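Local coordinates for bacteriocin immunity protein (Pseudomonas aeruginosa, PDB 6W0V) that binds the nuclease domain of the cognate bacteriocin pyocin S8 and so probably protects the producing cell from its DNase activity, at residues 2-7 and 38-43; 11-16 and 63-68; 18-23 and 59-64; 33-38 and 45-50. The protein carries 1 engineered substitution. All blocks are in the same frame, centred on the assembly; numbering follows the deposited sequence.

How the contacts relate
The four contacts tie together an all-helical chain. Helix 9-21 supplies the first segment of contacts 2 and 3, whose second segments overlap at G63 and V64 near the start of helix 61-74; their centres are about 8 Å apart. Contacts 1 and 4 share V38 on helix 27-41, with centres about 10 Å apart. Contact 4 is nested inside the loops closed by contacts 2 and 3, whereas contact 1 alternates along the chain with each of the others. Contact 2 is the most central, and contacts 1 and 3 lie on opposite sides of the chain's centre, with their centres about 16 Å apart. Residues of contacts 3 and 4 also meet the chain of Pyocin S8, so core and toxin-binding surface adjoin.

Contact 1 (2-7 and 38-43); sequences KKISDH and VNAAQH. Engineered in segment 2-7: H7 (natural residue Tyr).
The N-terminal chain, bent into a 3-10 turn at residues 4-6, runs past the last turn of helix 27-41 closely enough to bring K3 CA within 4.8 Å of A40 CA. The methyl of A40 is directed at this chain: A40 CB lies 3.6 Å from K2 O and 3.8 Å from I4 CG1. The I4 side chain points at the helix with CG1 beside its own backbone N (chi1 -73°), so that I4 CG1 passes 3.1 Å from A40 O while CD1 continues across the methyl of A40. No direct hydrogen bond joins the segments. Instead a water donates to A40 O at 2.6 Å and accepts from I4 N at 2.8 Å, giving this carbonyl near the helix end a bridged polar partner. In the four-helix fold of the colicin and pyocin immunity family, this seats the chain ahead of helix 9-21 against the end of helix 27-41, where Q42 breaks the helix with a positive phi of 56°. A bond across the turn, from K3 N just before it to D6 OD2 (2.7 Å), reaches that oxygen from above the carboxylate plane. H7, an engineered residue, carries K2 CD over one ring face, meets the F12 ring edge-to-face, and donates a weak hydrogen bond from NE2 to K2 O. R72 of helix 61-74 donates to A41 O and Q42 OE1.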
loop_
_atom_site.group_PDB
_atom_site.type_symbol
_atom_site.label_atom_id
_atom_site.label_comp_id
_atom_site.label_asym_id
_atom_site.label_seq_id
_atom_site.Cartn_x
_atom_site.Cartn_y
_atom_site.Cartn_z
ATOM N N LYS B 2 20.817 7.489 1.632
ATOM C CA LYS B 2 21.669 7.563 0.416
ATOM C C LYS B 2 21.017 8.451 -0.643
ATOM O O LYS B 2 19.884 8.159 -1.036
ATOM C CB LYS B 2 21.834 6.165 -0.169
ATOM C CG LYS B 2 22.924 6.027 -1.214
ATOM C CD LYS B 2 23.286 4.576 -1.425
ATOM C CE LYS B 2 23.846 3.917 -0.179
ATOM N NZ LYS B 2 23.241 2.586 0.070
ATOM N N LYS B 3 21.741 9.453 -1.133
ATOM C CA LYS B 3 21.240 10.370 -2.182
ATOM C C LYS B 3 21.296 9.656 -3.532
ATOM O O LYS B 3 22.041 8.675 -3.659
ATOM C CB LYS B 3 22.097 11.636 -2.242
ATOM C CG LYS B 3 22.215 12.402 -0.934
ATOM C CD LYS B 3 20.882 12.846 -0.386
ATOM C CE LYS B 3 21.014 13.734 0.830
ATOM N NZ LYS B 3 19.718 13.875 1.531
ATOM N N ILE B 4 20.538 10.146 -4.502
ATOM C CA ILE B 4 20.606 9.669 -5.913
ATOM C C ILE B 4 22.069 9.635 -6.353
ATOM O O ILE B 4 22.473 8.655 -6.970
ATOM C CB ILE B 4 19.766 10.588 -6.813
ATOM C CG1 ILE B 4 18.270 10.348 -6.577
ATOM C CG2 ILE B 4 20.173 10.440 -8.272
ATOM C CD1 ILE B 4 17.760 9.027 -7.096
ATOM N N SER B 5 22.813 10.693 -6.058
ATOM C CA SER B 5 24.212 10.862 -6.520
ATOM C C SER B 5 25.116 9.817 -5.858
ATOM O O SER B 5 26.214 9.599 -6.371
ATOM C CB SER B 5 24.687 12.243 -6.241
ATOM O OG SER B 5 24.658 12.496 -4.852
ATOM N N ASP B 6 24.672 9.223 -4.747
ATOM C CA ASP B 6 25.410 8.159 -4.019
ATOM C C ASP B 6 25.116 6.796 -4.646
ATOM O O ASP B 6 25.798 5.829 -4.284
ATOM C CB ASP B 6 25.008 8.084 -2.546
ATOM C CG ASP B 6 25.252 9.347 -1.746
ATOM O OD1 ASP B 6 26.304 9.979 -1.960
ATOM O OD2 ASP B 6 24.386 9.674 -0.900
ATOM N N HIS B 7 24.116 6.704 -5.520
ATOM C CA HIS B 7 23.779 5.426 -6.185
ATOM C C HIS B 7 24.298 5.428 -7.611
ATOM O O HIS B 7 24.197 6.466 -8.275
ATOM C CB HIS B 7 22.282 5.191 -6.300
ATOM C CG HIS B 7 21.557 5.109 -5.009
ATOM N ND1 HIS B 7 21.090 3.912 -4.506
ATOM C CD2 HIS B 7 21.159 6.070 -4.157
ATOM C CE1 HIS B 7 20.443 4.145 -3.385
ATOM N NE2 HIS B 7 20.473 5.459 -3.147
ATOM N N VAL B 38 12.225 6.867 -2.686
ATOM C CA VAL B 38 11.424 8.112 -2.695
ATOM C C VAL B 38 12.224 9.228 -2.030
ATOM O O VAL B 38 12.188 10.346 -2.530
ATOM C CB VAL B 38 10.062 7.855 -2.037
ATOM C CG1 VAL B 38 9.369 9.132 -1.602
ATOM C CG2 VAL B 38 9.195 7.035 -2.975
ATOM N N ASN B 39 12.931 8.944 -0.944
ATOM C CA ASN B 39 13.692 10.001 -0.237
ATOM C C ASN B 39 14.800 10.496 -1.164
ATOM O O ASN B 39 15.010 11.714 -1.245
ATOM C CB ASN B 39 14.235 9.527 1.105
ATOM C CG ASN B 39 13.120 9.257 2.087
ATOM O OD1 ASN B 39 12.007 9.736 1.895
ATOM N ND2 ASN B 39 13.424 8.506 3.130
ATOM N N ALA B 40 15.455 9.575 -1.858
ATOM C CA ALA B 40 16.528 9.914 -2.822
ATOM C C ALA B 40 15.909 10.696 -3.975
ATOM O O ALA B 40 16.499 11.698 -4.393
ATOM C CB ALA B 40 17.197 8.667 -3.319
ATOM N N ALA B 41 14.782 10.226 -4.496
ATOM C CA ALA B 41 14.227 10.746 -5.765
ATOM C C ALA B 41 13.960 12.244 -5.637
ATOM O O ALA B 41 14.175 12.961 -6.608
ATOM C CB ALA B 41 12.979 10.019 -6.150
ATOM N N GLN B 42 13.451 12.686 -4.491
ATOM C CA GLN B 42 12.980 14.071 -4.274
ATOM C C GLN B 42 11.938 14.424 -5.318
ATOM O O GLN B 42 11.833 15.597 -5.704
ATOM C CB GLN B 42 14.128 15.060 -4.332
ATOM C CG GLN B 42 15.156 14.818 -3.259
ATOM C CD GLN B 42 16.319 15.726 -3.521
ATOM O OE1 GLN B 42 17.167 15.411 -4.337
ATOM N NE2 GLN B 42 16.326 16.875 -2.874
ATOM N N HIS B 43 11.194 13.427 -5.758
ATOM C CA HIS B 43 10.074 13.661 -6.682
ATOM C C HIS B 43 8.939 14.230 -5.857
ATOM O O HIS B 43 8.628 13.685 -4.803
ATOM C CB HIS B 43 9.672 12.387 -7.389
ATOM C CG HIS B 43 8.833 12.695 -8.562
ATOM N ND1 HIS B 43 7.577 13.228 -8.449
ATOM C CD2 HIS B 43 9.117 12.643 -9.877
ATOM C CE1 HIS B 43 7.090 13.442 -9.654
ATOM N NE2 HIS B 43 8.023 13.089 -10.550
HETATM O O HOH W 1 18.956 12.310 -3.821
#

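Contact 2 (11-16 and 63-68); sequences EFFSLI and GVLKRI
F12, F13 and L65 each hold CG anti to the backbone N, whereas I16 and I68 turn CG1 to the side of the backbone N and then extend it, with chi2 near anti, to send CD1 outward. F12 and I68 therefore meet tip to tip: I68 CD1 lies in the plane of the F12 ring, at its edge, 3.6 Å from F12 CE2. L65 parts its two methyls between the aromatic residues. L65 CD1 comes to the F12 edge, 4.0 Å from F12 CD2, and L65 CD2 lies 3.8 Å from F13 CD1, the F13 and L65 side chains crossing at about a right angle. These residues form part of the interface between helices 9-21 and 61-74 in the all-helical immunity-protein fold; the axes of the two short segments approach to 9.8 Å, with 127° between their N-to-C directions. I16 and V64 slide past each other in opposite directions, and I16 CG2 packs 3.5 Å from V64 CB. The other branch of I16 runs on until I16 CD1 stands 3.9 Å from L65 CB. No hydrogen bond crosses between the segments, and every side-chain contact between them is carbon to carbon. I37 and A40 of helix 27-41 also touch F12, and A41 touches I68.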
loop_
_atom_site.group_PDB
_atom_site.type_symbol
_atom_site.label_atom_id
_atom_site.label_comp_id
_atom_site.label_asym_id
_atom_site.label_seq_id
_atom_site.Cartn_x
_atom_site.Cartn_y
_atom_site.Cartn_z
ATOM N N GLU B 11 22.170 0.326 -9.436
ATOM C CA GLU B 11 21.991 0.165 -7.971
ATOM C C GLU B 11 20.593 0.657 -7.603
ATOM O O GLU B 11 19.830 -0.081 -6.966
ATOM C CB GLU B 11 23.096 0.944 -7.262
ATOM C CG GLU B 11 23.009 0.937 -5.753
ATOM C CD GLU B 11 24.142 1.726 -5.129
ATOM O OE1 GLU B 11 24.303 1.652 -3.897
ATOM O OE2 GLU B 11 24.880 2.386 -5.885
ATOM N N PHE B 12 20.260 1.861 -8.039
ATOM C CA PHE B 12 18.955 2.487 -7.750
ATOM C C PHE B 12 17.843 1.716 -8.458
ATOM O O PHE B 12 16.769 1.467 -7.885
ATOM C CB PHE B 12 18.982 3.932 -8.214
ATOM C CG PHE B 12 17.903 4.740 -7.566
ATOM C CD1 PHE B 12 17.997 5.086 -6.231
ATOM C CD2 PHE B 12 16.776 5.095 -8.279
ATOM C CE1 PHE B 12 17.003 5.844 -5.646
ATOM C CE2 PHE B 12 15.783 5.850 -7.688
ATOM C CZ PHE B 12 15.891 6.205 -6.364
ATOM N N PHE B 13 18.101 1.340 -9.705
ATOM C CA PHE B 13 17.126 0.602 -10.535
ATOM C C PHE B 13 16.791 -0.724 -9.851
ATOM O O PHE B 13 15.622 -1.143 -9.868
ATOM C CB PHE B 13 17.675 0.352 -11.934
ATOM C CG PHE B 13 16.715 -0.460 -12.755
ATOM C CD1 PHE B 13 15.523 0.095 -13.184
ATOM C CD2 PHE B 13 16.970 -1.793 -13.034
ATOM C CE1 PHE B 13 14.620 -0.658 -13.915
ATOM C CE2 PHE B 13 16.063 -2.545 -13.764
ATOM C CZ PHE B 13 14.891 -1.974 -14.203
ATOM N N SER B 14 17.810 -1.362 -9.279
ATOM C CA SER B 14 17.680 -2.620 -8.506
ATOM C C SER B 14 16.668 -2.408 -7.380
ATOM O O SER B 14 15.778 -3.264 -7.245
ATOM C CB SER B 14 19.001 -3.068 -7.977
ATOM O OG SER B 14 18.903 -4.360 -7.404
ATOM N N LEU B 15 16.793 -1.307 -6.625
ATOM C CA LEU B 15 15.850 -0.976 -5.521
ATOM C C LEU B 15 14.437 -0.943 -6.085
ATOM O O LEU B 15 13.542 -1.581 -5.514
ATOM C CB LEU B 15 16.155 0.389 -4.902
ATOM C CG LEU B 15 17.343 0.464 -3.954
ATOM C CD1 LEU B 15 17.546 1.904 -3.510
ATOM C CD2 LEU B 15 17.144 -0.452 -2.754
ATOM N N ILE B 16 14.242 -0.187 -7.158
ATOM C CA ILE B 16 12.895 -0.007 -7.746
ATOM C C ILE B 16 12.394 -1.380 -8.172
ATOM O O ILE B 16 11.230 -1.686 -7.924
ATOM C CB ILE B 16 12.936 0.960 -8.931
ATOM C CG1 ILE B 16 13.434 2.341 -8.509
ATOM C CG2 ILE B 16 11.570 1.019 -9.581
ATOM C CD1 ILE B 16 13.838 3.215 -9.670
ATOM N N GLY B 63 9.897 2.616 -15.791
ATOM C CA GLY B 63 9.027 3.805 -15.760
ATOM C C GLY B 63 9.324 4.615 -14.524
ATOM O O GLY B 63 9.459 5.819 -14.584
ATOM N N VAL B 64 9.424 3.944 -13.391
ATOM C CA VAL B 64 9.722 4.662 -12.128
ATOM C C VAL B 64 11.066 5.360 -12.290
ATOM O O VAL B 64 11.171 6.528 -11.950
ATOM C CB VAL B 64 9.765 3.710 -10.930
ATOM C CG1 VAL B 64 10.256 4.441 -9.692
ATOM C CG2 VAL B 64 8.420 3.040 -10.692
ATOM N N LEU B 65 12.065 4.623 -12.768
ATOM C CA LEU B 65 13.427 5.172 -12.907
ATOM C C LEU B 65 13.353 6.370 -13.844
ATOM O O LEU B 65 13.907 7.409 -13.497
ATOM C CB LEU B 65 14.359 4.097 -13.449
ATOM C CG LEU B 65 15.801 4.553 -13.615
ATOM C CD1 LEU B 65 16.474 4.750 -12.265
ATOM C CD2 LEU B 65 16.563 3.556 -14.470
ATOM N N LYS B 66 12.654 6.222 -14.968
ATOM C CA LYS B 66 12.478 7.334 -15.926
ATOM C C LYS B 66 11.821 8.520 -15.222
ATOM O O LYS B 66 12.284 9.638 -15.346
ATOM C CB LYS B 66 11.598 6.915 -17.098
ATOM C CG LYS B 66 11.488 7.989 -18.166
ATOM C CD LYS B 66 10.451 7.727 -19.215
ATOM C CE LYS B 66 9.083 8.236 -18.824
ATOM N NZ LYS B 66 8.154 8.259 -19.977
ATOM N N ARG B 67 10.731 8.287 -14.503
ATOM C CA ARG B 67 9.996 9.413 -13.887
ATOM C C ARG B 67 10.927 10.130 -12.911
ATOM O O ARG B 67 10.900 11.373 -12.854
ATOM C CB ARG B 67 8.715 8.894 -13.247
ATOM C CG ARG B 67 7.699 8.461 -14.288
ATOM C CD ARG B 67 6.363 8.202 -13.648
ATOM N NE ARG B 67 6.309 6.996 -12.849
ATOM C CZ ARG B 67 6.182 5.765 -13.331
ATOM N NH1 ARG B 67 6.159 5.546 -14.632
ATOM N NH2 ARG B 67 6.063 4.738 -12.512
ATOM N N ILE B 68 11.758 9.378 -12.200
ATOM C CA ILE B 68 12.690 9.969 -11.204
ATOM C C ILE B 68 13.765 10.735 -11.949
ATOM O O ILE B 68 14.019 11.879 -11.611
ATOM C CB ILE B 68 13.284 8.877 -10.313
ATOM C CG1 ILE B 68 12.186 8.333 -9.403
ATOM C CG2 ILE B 68 14.470 9.407 -9.536
ATOM C CD1 ILE B 68 12.588 7.138 -8.601
#

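Contact 3 (18-23 and 59-64); sequences ELFNRS and DSPEGV
One face of the F20 ring lies against the S60-P61 peptide link, with P61 N 3.4 Å above the ring plane near the rim, while V64 CG2 and D59 OD1 stand at the ring edge. P61 CD sits 3.7 Å from the F20 ring centroid and only 13° off the normal, a CH-pi contact over that same face. The contact thus sets the last turn of helix 9-21 on the first turn of helix 61-74, which begins with an N-cap: S60 OG accepts from G63 N at 3.1 Å, and E58 OE1 is a further partner of that hydroxyl. F20 reaches this helix start with CG anti to its carbonyl carbon and beside the backbone N. At the ring tip F20 CZ lies 3.3 Å from S60 C and 3.8 Å from V64 CG2. D59 OD1 comes to 3.4 Å from F20 CE2, its carboxylate turned 63° from the ring plane. The other oxygen, D59 OD2, accepts from K68 N of the chain of Pyocin S8, and T69 of that chain packs on F20, placing this surface contact at the toxin interface. At the end of helix 9-21, E18 O accepts from both N21 N and R22 N. R22 has a second acidic partner in E29, while E18 OE1 offers its syn lone pair to R22 NH1 and lies in the guanidinium plane, a very short salt bridge of 2.5 Å.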
loop_
_atom_site.group_PDB
_atom_site.type_symbol
_atom_site.label_atom_id
_atom_site.label_comp_id
_atom_site.label_asym_id
_atom_site.label_seq_id
_atom_site.Cartn_x
_atom_site.Cartn_y
_atom_site.Cartn_z
ATOM N N GLU B 18 13.035 -4.271 -7.089
ATOM C CA GLU B 18 12.626 -5.059 -5.902
ATOM C C GLU B 18 11.129 -4.871 -5.668
ATOM O O GLU B 18 10.451 -5.856 -5.422
ATOM C CB GLU B 18 13.391 -4.632 -4.656
ATOM C CG GLU B 18 14.851 -5.013 -4.696
ATOM C CD GLU B 18 15.582 -4.786 -3.389
ATOM O OE1 GLU B 18 15.032 -5.161 -2.347
ATOM O OE2 GLU B 18 16.691 -4.239 -3.422
ATOM N N LEU B 19 10.636 -3.639 -5.745
ATOM C CA LEU B 19 9.213 -3.356 -5.437
ATOM C C LEU B 19 8.298 -4.095 -6.412
ATOM O O LEU B 19 7.202 -4.472 -6.007
ATOM C CB LEU B 19 8.967 -1.853 -5.452
ATOM C CG LEU B 19 9.782 -1.071 -4.429
ATOM C CD1 LEU B 19 9.473 0.406 -4.519
ATOM C CD2 LEU B 19 9.519 -1.590 -3.019
ATOM N N PHE B 20 8.714 -4.289 -7.659
ATOM C CA PHE B 20 7.880 -4.988 -8.665
ATOM C C PHE B 20 8.059 -6.495 -8.542
ATOM O O PHE B 20 7.099 -7.216 -8.835
ATOM C CB PHE B 20 8.250 -4.538 -10.072
ATOM C CG PHE B 20 7.838 -3.123 -10.357
ATOM C CD1 PHE B 20 8.623 -2.061 -9.935
ATOM C CD2 PHE B 20 6.663 -2.853 -11.034
ATOM C CE1 PHE B 20 8.235 -0.759 -10.185
ATOM C CE2 PHE B 20 6.285 -1.547 -11.291
ATOM C CZ PHE B 20 7.074 -0.505 -10.874
ATOM N N ASN B 21 9.255 -6.941 -8.149
ATOM C CA ASN B 21 9.719 -8.325 -8.420
ATOM C C ASN B 21 10.011 -9.108 -7.138
ATOM O O ASN B 21 9.988 -10.344 -7.221
ATOM C CB ASN B 21 10.928 -8.290 -9.348
ATOM C CG ASN B 21 10.574 -7.627 -10.659
ATOM O OD1 ASN B 21 9.555 -7.957 -11.260
ATOM N ND2 ASN B 21 11.379 -6.671 -11.089
ATOM N N ARG B 22 10.313 -8.436 -6.024
ATOM C CA ARG B 22 10.773 -9.093 -4.772
ATOM C C ARG B 22 9.564 -9.265 -3.856
ATOM O O ARG B 22 8.686 -8.386 -3.849
ATOM C CB ARG B 22 11.884 -8.295 -4.079
ATOM C CG ARG B 22 12.031 -8.550 -2.584
ATOM C CD ARG B 22 13.199 -7.770 -2.004
ATOM N NE ARG B 22 13.526 -8.159 -0.637
ATOM C CZ ARG B 22 14.381 -7.521 0.166
ATOM N NH1 ARG B 22 15.007 -6.424 -0.231
ATOM N NH2 ARG B 22 14.599 -7.986 1.384
ATOM N N SER B 23 9.528 -10.365 -3.113
ATOM C CA SER B 23 8.573 -10.544 -1.998
ATOM C C SER B 23 9.226 -10.050 -0.710
ATOM O O SER B 23 10.280 -10.589 -0.303
ATOM C CB SER B 23 8.092 -11.953 -1.888
ATOM O OG SER B 23 7.113 -12.194 -2.880
ATOM N N ASP B 59 4.047 1.454 -15.826
ATOM C CA ASP B 59 4.039 0.846 -14.487
ATOM C C ASP B 59 5.137 -0.218 -14.460
ATOM O O ASP B 59 4.826 -1.388 -14.667
ATOM C CB ASP B 59 2.649 0.304 -14.211
ATOM C CG ASP B 59 2.525 -0.147 -12.784
ATOM O OD1 ASP B 59 3.457 0.145 -12.011
ATOM O OD2 ASP B 59 1.523 -0.772 -12.497
ATOM N N SER B 60 6.390 0.195 -14.284
ATOM C CA SER B 60 7.566 -0.713 -14.326
ATOM C C SER B 60 8.756 -0.070 -13.625
ATOM O O SER B 60 8.720 1.129 -13.375
ATOM C CB SER B 60 7.891 -1.077 -15.746
ATOM O OG SER B 60 8.266 0.072 -16.484
ATOM N N PRO B 61 9.804 -0.845 -13.245
ATOM C CA PRO B 61 10.993 -0.296 -12.602
ATOM C C PRO B 61 11.580 0.735 -13.572
ATOM O O PRO B 61 11.960 1.789 -13.142
ATOM C CB PRO B 61 11.884 -1.509 -12.245
ATOM C CG PRO B 61 11.295 -2.675 -13.022
ATOM C CD PRO B 61 9.856 -2.311 -13.329
ATOM N N GLU B 62 11.496 0.464 -14.869
ATOM C CA GLU B 62 12.034 1.398 -15.887
ATOM C C GLU B 62 11.230 2.699 -15.872
ATOM O O GLU B 62 11.850 3.754 -15.928
ATOM C CB GLU B 62 12.018 0.767 -17.273
ATOM C CG GLU B 62 12.952 -0.412 -17.370
ATOM C CD GLU B 62 12.361 -1.737 -16.941
ATOM O OE1 GLU B 62 13.096 -2.736 -16.990
ATOM O OE2 GLU B 62 11.166 -1.764 -16.567
ATOM N N GLY B 63 9.897 2.616 -15.791
ATOM C CA GLY B 63 9.027 3.805 -15.760
ATOM C C GLY B 63 9.324 4.615 -14.524
ATOM O O GLY B 63 9.459 5.819 -14.584
ATOM N N VAL B 64 9.424 3.944 -13.391
ATOM C CA VAL B 64 9.722 4.662 -12.128
ATOM C C VAL B 64 11.066 5.360 -12.290
ATOM O O VAL B 64 11.171 6.528 -11.950
ATOM C CB VAL B 64 9.765 3.710 -10.930
ATOM C CG1 VAL B 64 10.256 4.441 -9.692
ATOM C CG2 VAL B 64 8.420 3.040 -10.692
#

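Contact 4 (33-38 and 45-50); sequences VVYAIV and DGTDII
Apolar contact carries the join between helix 27-41 and the turn that leads into the short helix 48-51. V38 is divided across it: V38 CG1 lies 3.7 Å from G46 CA, and V38 CG2, beside its own backbone N, reaches 3.7 Å from both T47 CA and I50 CD1. I50 extends its CG1 branch toward the helix, so that I50 CD1 ends in the angle between V38 CG2 and I37 CG2, the latter at 3.8 Å. The side chains of T47 and V34 cross obliquely, with T47 CG2 3.6 Å from V34 CG1 and 3.9 Å from Y35 OH at the end of that tyrosine.

No hydrogen bond crosses between the segments. A type II' beta turn spans D45 to D48, closed by D48 N donating to D45 O at 2.9 Å. G46 has a positive phi (49°), which favours glycine, and the turn brings its backbone up to V38.

Two side-chain oxygens turn to another chain. T47 sets OG1 between its backbone N and carbonyl carbon (chi1 53°), leaving CG2 for the helix, and OG1 is hydrogen-bonded to Q87 OE1 of the chain of Pyocin S8. D48 OD1 accepts from K84 N of that chain, whose F81 packs on V34, Y35 and T47.

On the inner side, L19 of helix 9-21 packs on V34 and I37, while helix 61-74 brings I68 to I37 and V64 to I50, and its R67 donates to I49 O.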
loop_
_atom_site.group_PDB
_atom_site.type_symbol
_atom_site.label_atom_id
_atom_site.label_comp_id
_atom_site.label_asym_id
_atom_site.label_seq_id
_atom_site.Cartn_x
_atom_site.Cartn_y
_atom_site.Cartn_z
ATOM N N VAL B 33 12.990 -0.012 1.258
ATOM C CA VAL B 33 13.284 0.107 -0.196
ATOM C C VAL B 33 12.490 1.293 -0.727
ATOM O O VAL B 33 13.057 2.163 -1.393
ATOM C CB VAL B 33 12.950 -1.200 -0.925
ATOM C CG1 VAL B 33 13.044 -1.039 -2.431
ATOM C CG2 VAL B 33 13.846 -2.322 -0.444
ATOM N N VAL B 34 11.205 1.338 -0.451
ATOM C CA VAL B 34 10.344 2.418 -0.986
ATOM C C VAL B 34 10.969 3.753 -0.616
ATOM O O VAL B 34 11.119 4.604 -1.482
ATOM C CB VAL B 34 8.911 2.324 -0.451
ATOM C CG1 VAL B 34 8.137 3.602 -0.742
ATOM C CG2 VAL B 34 8.203 1.106 -1.013
ATOM N N TYR B 35 11.319 3.935 0.644
ATOM C CA TYR B 35 11.796 5.248 1.119
ATOM C C TYR B 35 13.225 5.488 0.671
ATOM O O TYR B 35 13.551 6.654 0.480
ATOM C CB TYR B 35 11.547 5.402 2.611
ATOM C CG TYR B 35 10.105 5.780 2.737
ATOM C CD1 TYR B 35 9.705 7.072 2.438
ATOM C CD2 TYR B 35 9.137 4.818 2.905
ATOM C CE1 TYR B 35 8.367 7.425 2.445
ATOM C CE2 TYR B 35 7.795 5.153 2.933
ATOM C CZ TYR B 35 7.409 6.462 2.706
ATOM O OH TYR B 35 6.092 6.818 2.713
ATOM N N ALA B 36 14.020 4.442 0.486
ATOM C CA ALA B 36 15.371 4.619 -0.079
ATOM C C ALA B 36 15.159 5.293 -1.430
ATOM O O ALA B 36 15.859 6.271 -1.747
ATOM C CB ALA B 36 16.109 3.315 -0.199
ATOM N N ILE B 37 14.171 4.812 -2.172
ATOM C CA ILE B 37 13.892 5.331 -3.535
ATOM C C ILE B 37 13.318 6.734 -3.412
ATOM O O ILE B 37 13.832 7.658 -4.038
ATOM C CB ILE B 37 12.928 4.417 -4.292
ATOM C CG1 ILE B 37 13.569 3.054 -4.528
ATOM C CG2 ILE B 37 12.471 5.085 -5.581
ATOM C CD1 ILE B 37 12.594 1.993 -4.856
ATOM N N VAL B 38 12.225 6.867 -2.686
ATOM C CA VAL B 38 11.424 8.112 -2.695
ATOM C C VAL B 38 12.224 9.228 -2.030
ATOM O O VAL B 38 12.188 10.346 -2.530
ATOM C CB VAL B 38 10.062 7.855 -2.037
ATOM C CG1 VAL B 38 9.369 9.132 -1.602
ATOM C CG2 VAL B 38 9.195 7.035 -2.975
ATOM N N ASP B 45 5.926 13.894 -6.156
ATOM C CA ASP B 45 4.805 12.926 -6.111
ATOM C C ASP B 45 5.181 11.786 -5.174
ATOM O O ASP B 45 4.319 10.937 -4.912
ATOM C CB ASP B 45 4.420 12.465 -7.511
ATOM C CG ASP B 45 3.814 13.589 -8.325
ATOM O OD1 ASP B 45 3.348 14.578 -7.708
ATOM O OD2 ASP B 45 3.797 13.466 -9.553
ATOM N N GLY B 46 6.401 11.800 -4.650
ATOM C CA GLY B 46 6.822 10.821 -3.637
ATOM C C GLY B 46 6.475 9.412 -4.077
ATOM O O GLY B 46 6.752 9.020 -5.209
ATOM N N THR B 47 5.801 8.654 -3.236
ATOM C CA THR B 47 5.575 7.224 -3.500
ATOM C C THR B 47 4.679 7.047 -4.719
ATOM O O THR B 47 4.677 5.947 -5.268
ATOM C CB THR B 47 4.964 6.550 -2.274
ATOM O OG1 THR B 47 3.807 7.296 -1.899
ATOM C CG2 THR B 47 5.938 6.478 -1.120
ATOM N N ASP B 48 3.944 8.080 -5.125
ATOM C CA ASP B 48 3.018 7.956 -6.274
ATOM C C ASP B 48 3.816 7.558 -7.504
ATOM O O ASP B 48 3.282 6.864 -8.347
ATOM C CB ASP B 48 2.296 9.258 -6.579
ATOM C CG ASP B 48 1.237 9.590 -5.559
ATOM O OD1 ASP B 48 1.121 8.829 -4.574
ATOM O OD2 ASP B 48 0.556 10.590 -5.755
ATOM N N ILE B 49 5.060 8.006 -7.572
ATOM C CA ILE B 49 5.905 7.776 -8.769
ATOM C C ILE B 49 6.118 6.266 -8.928
ATOM O O ILE B 49 6.304 5.802 -10.053
ATOM C CB ILE B 49 7.201 8.589 -8.621
ATOM C CG1 ILE B 49 7.662 9.134 -9.970
ATOM C CG2 ILE B 49 8.264 7.802 -7.877
ATOM C CD1 ILE B 49 6.740 10.213 -10.506
ATOM N N ILE B 50 6.029 5.507 -7.834
ATOM C CA ILE B 50 6.140 4.028 -7.857
ATOM C C ILE B 50 4.739 3.431 -7.912
ATOM O O ILE B 50 4.485 2.568 -8.748
ATOM C CB ILE B 50 6.876 3.532 -6.604
ATOM C CG1 ILE B 50 8.267 4.162 -6.488
ATOM C CG2 ILE B 50 6.929 2.017 -6.603
ATOM C CD1 ILE B 50 8.863 4.046 -5.113
#